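Local coordinates for C alpha-dehydrogenase (Sphingobium sp. SYK-6, PDB 4YAG), which is a short-chain dehydrogenase/reductase that binds NADH and acts as a C alpha-dehydrogenase in the lignin beta-aryl ether cleavage pathway, at residues 59-64 against 75-80. Numbering follows the deposited sequence.
Sequences HTIRLD and ARECEA. With NAI (1,4-dihydronicotinamide adenine dinucleotide), chain C.
The side chains of His59 and Glu77 cross at about a right angle, with the carboxylate at the edge of the imidazole. NE2 of His59 donates to OE2 of Glu77 at 2.9 Å, and the N-H...O angle is 161°. The acceptor lies almost in the ring plane. The bond reaches OE2 on its anti side, 34° out of the carboxylate plane, and ring and carboxylate are well twisted against each other. Glu77 gets there by an extended chain, with CG anti to the backbone N (chi1 -179°). Ile61 comes from the opposite direction. Ile61 CD1 packs against the carboxylate carbon, 3.6 Å from Glu77 CD. A water also donates to OE2 of Glu77 and to the carbonyl O of Thr60, bridging helix and strand. With an alanine in place of Glu77, His59 NE2 would probably lose its acceptor, the water one of its two partners, and Ile61 CD1 the carboxylate that lies against it. Farther along the chain, Asp64 accepts a bond at OD1 from the adenine N6A of NADH, 3.0 Å away, while OD2 pairs with Arg205. The contact ties strand 58-62, at one edge of the parallel sheet, to helix 68-82, which follows it in the beta-alpha-beta crossover to strand 87-90 of the Rossmann fold.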
loop_
_atom_site.group_PDB
_atom_site.type_symbol
_atom_site.label_atom_id
_atom_site.label_comp_id
_atom_site.label_asym_id
_atom_site.label_seq_id
_atom_site.Cartn_x
_atom_site.Cartn_y
_atom_site.Cartn_z
ATOM N N HIS A 59 18.714 -5.726 24.557
ATOM C CA HIS A 59 17.583 -6.466 25.099
ATOM C C HIS A 59 16.819 -7.070 23.928
ATOM O O HIS A 59 16.692 -6.429 22.895
ATOM C CB HIS A 59 16.665 -5.526 25.878
ATOM C CG HIS A 59 15.459 -6.185 26.466
ATOM N ND1 HIS A 59 15.541 -7.223 27.375
ATOM C CD2 HIS A 59 14.138 -5.936 26.314
ATOM C CE1 HIS A 59 14.328 -7.589 27.738
ATOM N NE2 HIS A 59 13.452 -6.822 27.107
ATOM N N THR A 60 16.310 -8.287 24.083
ATOM C CA THR A 60 15.570 -8.941 23.016
ATOM C C THR A 60 14.123 -9.154 23.429
ATOM O O THR A 60 13.829 -9.453 24.579
ATOM C CB THR A 60 16.181 -10.294 22.640
ATOM O OG1 THR A 60 16.274 -11.103 23.804
ATOM C CG2 THR A 60 17.576 -10.086 22.050
ATOM N N ILE A 61 13.240 -9.010 22.453
ATOM C CA ILE A 61 11.820 -9.264 22.642
ATOM C C ILE A 61 11.319 -10.069 21.460
ATOM O O ILE A 61 11.495 -9.659 20.298
ATOM C CB ILE A 61 10.987 -7.959 22.707
ATOM C CG1 ILE A 61 11.430 -7.082 23.876
ATOM C CG2 ILE A 61 9.495 -8.276 22.850
ATOM C CD1 ILE A 61 10.733 -5.740 23.927
ATOM N N ARG A 62 10.677 -11.185 21.761
ATOM C CA ARG A 62 10.041 -11.999 20.732
ATOM C C ARG A 62 8.622 -11.477 20.495
ATOM O O ARG A 62 7.798 -11.430 21.436
ATOM C CB ARG A 62 10.007 -13.458 21.153
ATOM C CG ARG A 62 9.401 -14.358 20.081
ATOM C CD ARG A 62 9.482 -15.802 20.442
ATOM N NE ARG A 62 8.763 -16.634 19.480
ATOM C CZ ARG A 62 7.502 -17.041 19.622
ATOM N NH1 ARG A 62 6.789 -16.708 20.696
ATOM N NH2 ARG A 62 6.953 -17.796 18.680
ATOM N N LEU A 63 8.321 -11.124 19.248
ATOM C CA LEU A 63 6.996 -10.631 18.914
ATOM C C LEU A 63 6.763 -10.728 17.422
ATOM O O LEU A 63 7.687 -10.925 16.648
ATOM C CB LEU A 63 6.788 -9.187 19.380
ATOM C CG LEU A 63 7.741 -8.107 18.903
ATOM C CD1 LEU A 63 7.546 -7.730 17.440
ATOM C CD2 LEU A 63 7.579 -6.843 19.767
ATOM N N ASP A 64 5.489 -10.633 17.061
ATOM C CA ASP A 64 5.019 -10.502 15.679
ATOM C C ASP A 64 4.577 -9.047 15.480
ATOM O O ASP A 64 3.663 -8.591 16.177
ATOM C CB ASP A 64 3.835 -11.447 15.512
ATOM C CG ASP A 64 3.163 -11.369 14.149
ATOM O OD1 ASP A 64 3.565 -10.584 13.275
ATOM O OD2 ASP A 64 2.202 -12.152 13.968
ATOM N N ALA A 75 6.110 -1.508 23.395
ATOM C CA ALA A 75 6.394 -0.114 23.656
ATOM C C ALA A 75 6.553 0.101 25.167
ATOM O O ALA A 75 7.435 0.839 25.612
ATOM C CB ALA A 75 5.283 0.786 23.073
ATOM N N ARG A 76 5.707 -0.539 25.963
ATOM C CA ARG A 76 5.866 -0.491 27.418
ATOM C C ARG A 76 7.163 -1.149 27.884
ATOM O O ARG A 76 7.861 -0.599 28.733
ATOM C CB ARG A 76 4.690 -1.137 28.147
ATOM C CG ARG A 76 3.394 -0.332 28.061
ATOM C CD ARG A 76 2.334 -0.909 28.960
ATOM N NE ARG A 76 1.877 -2.241 28.567
ATOM C CZ ARG A 76 0.894 -2.488 27.705
ATOM N NH1 ARG A 76 0.274 -1.489 27.064
ATOM N NH2 ARG A 76 0.553 -3.740 27.431
ATOM N N GLU A 77 7.471 -2.320 27.331
ATOM C CA GLU A 77 8.653 -3.078 27.779
ATOM C C GLU A 77 9.934 -2.343 27.374
ATOM O O GLU A 77 10.862 -2.230 28.162
ATOM C CB GLU A 77 8.620 -4.500 27.196
ATOM C CG GLU A 77 9.806 -5.376 27.628
ATOM C CD GLU A 77 9.677 -6.855 27.234
ATOM O OE1 GLU A 77 8.601 -7.275 26.671
ATOM O OE2 GLU A 77 10.677 -7.583 27.516
ATOM N N CYS A 78 9.978 -1.811 26.159
ATOM C CA CYS A 78 11.144 -1.059 25.718
ATOM C C CYS A 78 11.420 0.108 26.651
ATOM O O CYS A 78 12.542 0.290 27.150
ATOM C CB CYS A 78 10.934 -0.544 24.298
ATOM S SG CYS A 78 12.358 0.333 23.635
ATOM N N GLU A 79 10.389 0.906 26.926
ATOM C CA GLU A 79 10.575 2.078 27.758
ATOM C C GLU A 79 11.040 1.671 29.155
ATOM O O GLU A 79 11.975 2.253 29.691
ATOM C CB GLU A 79 9.274 2.885 27.841
ATOM C CG GLU A 79 9.419 4.229 28.535
ATOM C CD GLU A 79 9.554 4.128 30.044
ATOM O OE1 GLU A 79 8.885 3.271 30.663
ATOM O OE2 GLU A 79 10.339 4.918 30.611
ATOM N N ALA A 80 10.390 0.656 29.727
ATOM C CA ALA A 80 10.675 0.239 31.106
ATOM C C ALA A 80 12.059 -0.372 31.251
ATOM O O ALA A 80 12.761 -0.105 32.222
ATOM C CB ALA A 80 9.625 -0.759 31.585
HETATM P PA NAI C . 16.008 -11.363 7.338
HETATM O O1A NAI C . 14.991 -12.467 7.255
HETATM O O2A NAI C . 17.463 -11.775 7.440
HETATM O O5B NAI C . 15.674 -10.405 8.540
HETATM C C5B NAI C . 14.341 -10.115 8.843
HETATM C C4B NAI C . 14.079 -10.481 10.250
HETATM O O4B NAI C . 12.713 -10.012 10.493
HETATM C C3B NAI C . 14.146 -11.905 10.581
HETATM O O3B NAI C . 14.996 -12.164 11.718
HETATM C C2B NAI C . 12.769 -12.297 10.807
HETATM O O2B NAI C . 12.615 -13.378 11.738
HETATM C C1B NAI C . 12.092 -11.071 11.230
HETATM N N9A NAI C . 10.670 -11.083 11.007
HETATM C C8A NAI C . 9.978 -11.556 9.912
HETATM N N7A NAI C . 8.658 -11.437 10.111
HETATM C C5A NAI C . 8.449 -10.867 11.341
HETATM C C6A NAI C . 7.337 -10.499 12.100
HETATM N N6A NAI C . 6.047 -10.771 11.622
HETATM N N1A NAI C . 7.504 -9.935 13.323
HETATM C C2A NAI C . 8.748 -9.729 13.814
HETATM N N3A NAI C . 9.851 -10.068 13.129
HETATM C C4A NAI C . 9.733 -10.638 11.909
HETATM O O3 NAI C . 15.785 -10.548 5.996
HETATM P PN NAI C . 16.209 -9.050 5.580
HETATM O O1N NAI C . 17.275 -8.463 6.495
HETATM O O2N NAI C . 16.631 -9.162 4.136
HETATM O O5D NAI C . 14.835 -8.228 5.724
HETATM C C5D NAI C . 14.781 -6.934 6.329
HETATM C C4D NAI C . 13.963 -6.021 5.490
HETATM O O4D NAI C . 14.734 -5.700 4.274
HETATM C C3D NAI C . 12.688 -6.584 5.037
HETATM O O3D NAI C . 11.647 -5.604 5.229
HETATM C C2D NAI C . 12.868 -6.873 3.616
HETATM O O2D NAI C . 11.620 -6.818 2.914
HETATM C C1D NAI C . 13.772 -5.833 3.161
HETATM N N1N NAI C . 14.536 -6.012 1.982
HETATM C C2N NAI C . 15.555 -6.927 1.866
HETATM C C3N NAI C . 16.271 -7.010 0.683
HETATM C C7N NAI C . 17.383 -7.991 0.531
HETATM O O7N NAI C . 17.946 -8.187 -0.567
HETATM N N7N NAI C . 17.859 -8.656 1.742
HETATM C C4N NAI C . 15.992 -6.185 -0.394
HETATM C C5N NAI C . 15.001 -5.233 -0.242
HETATM C C6N NAI C . 14.296 -5.144 0.931
HETATM O O HOH W 1 11.626 -9.989 26.311
#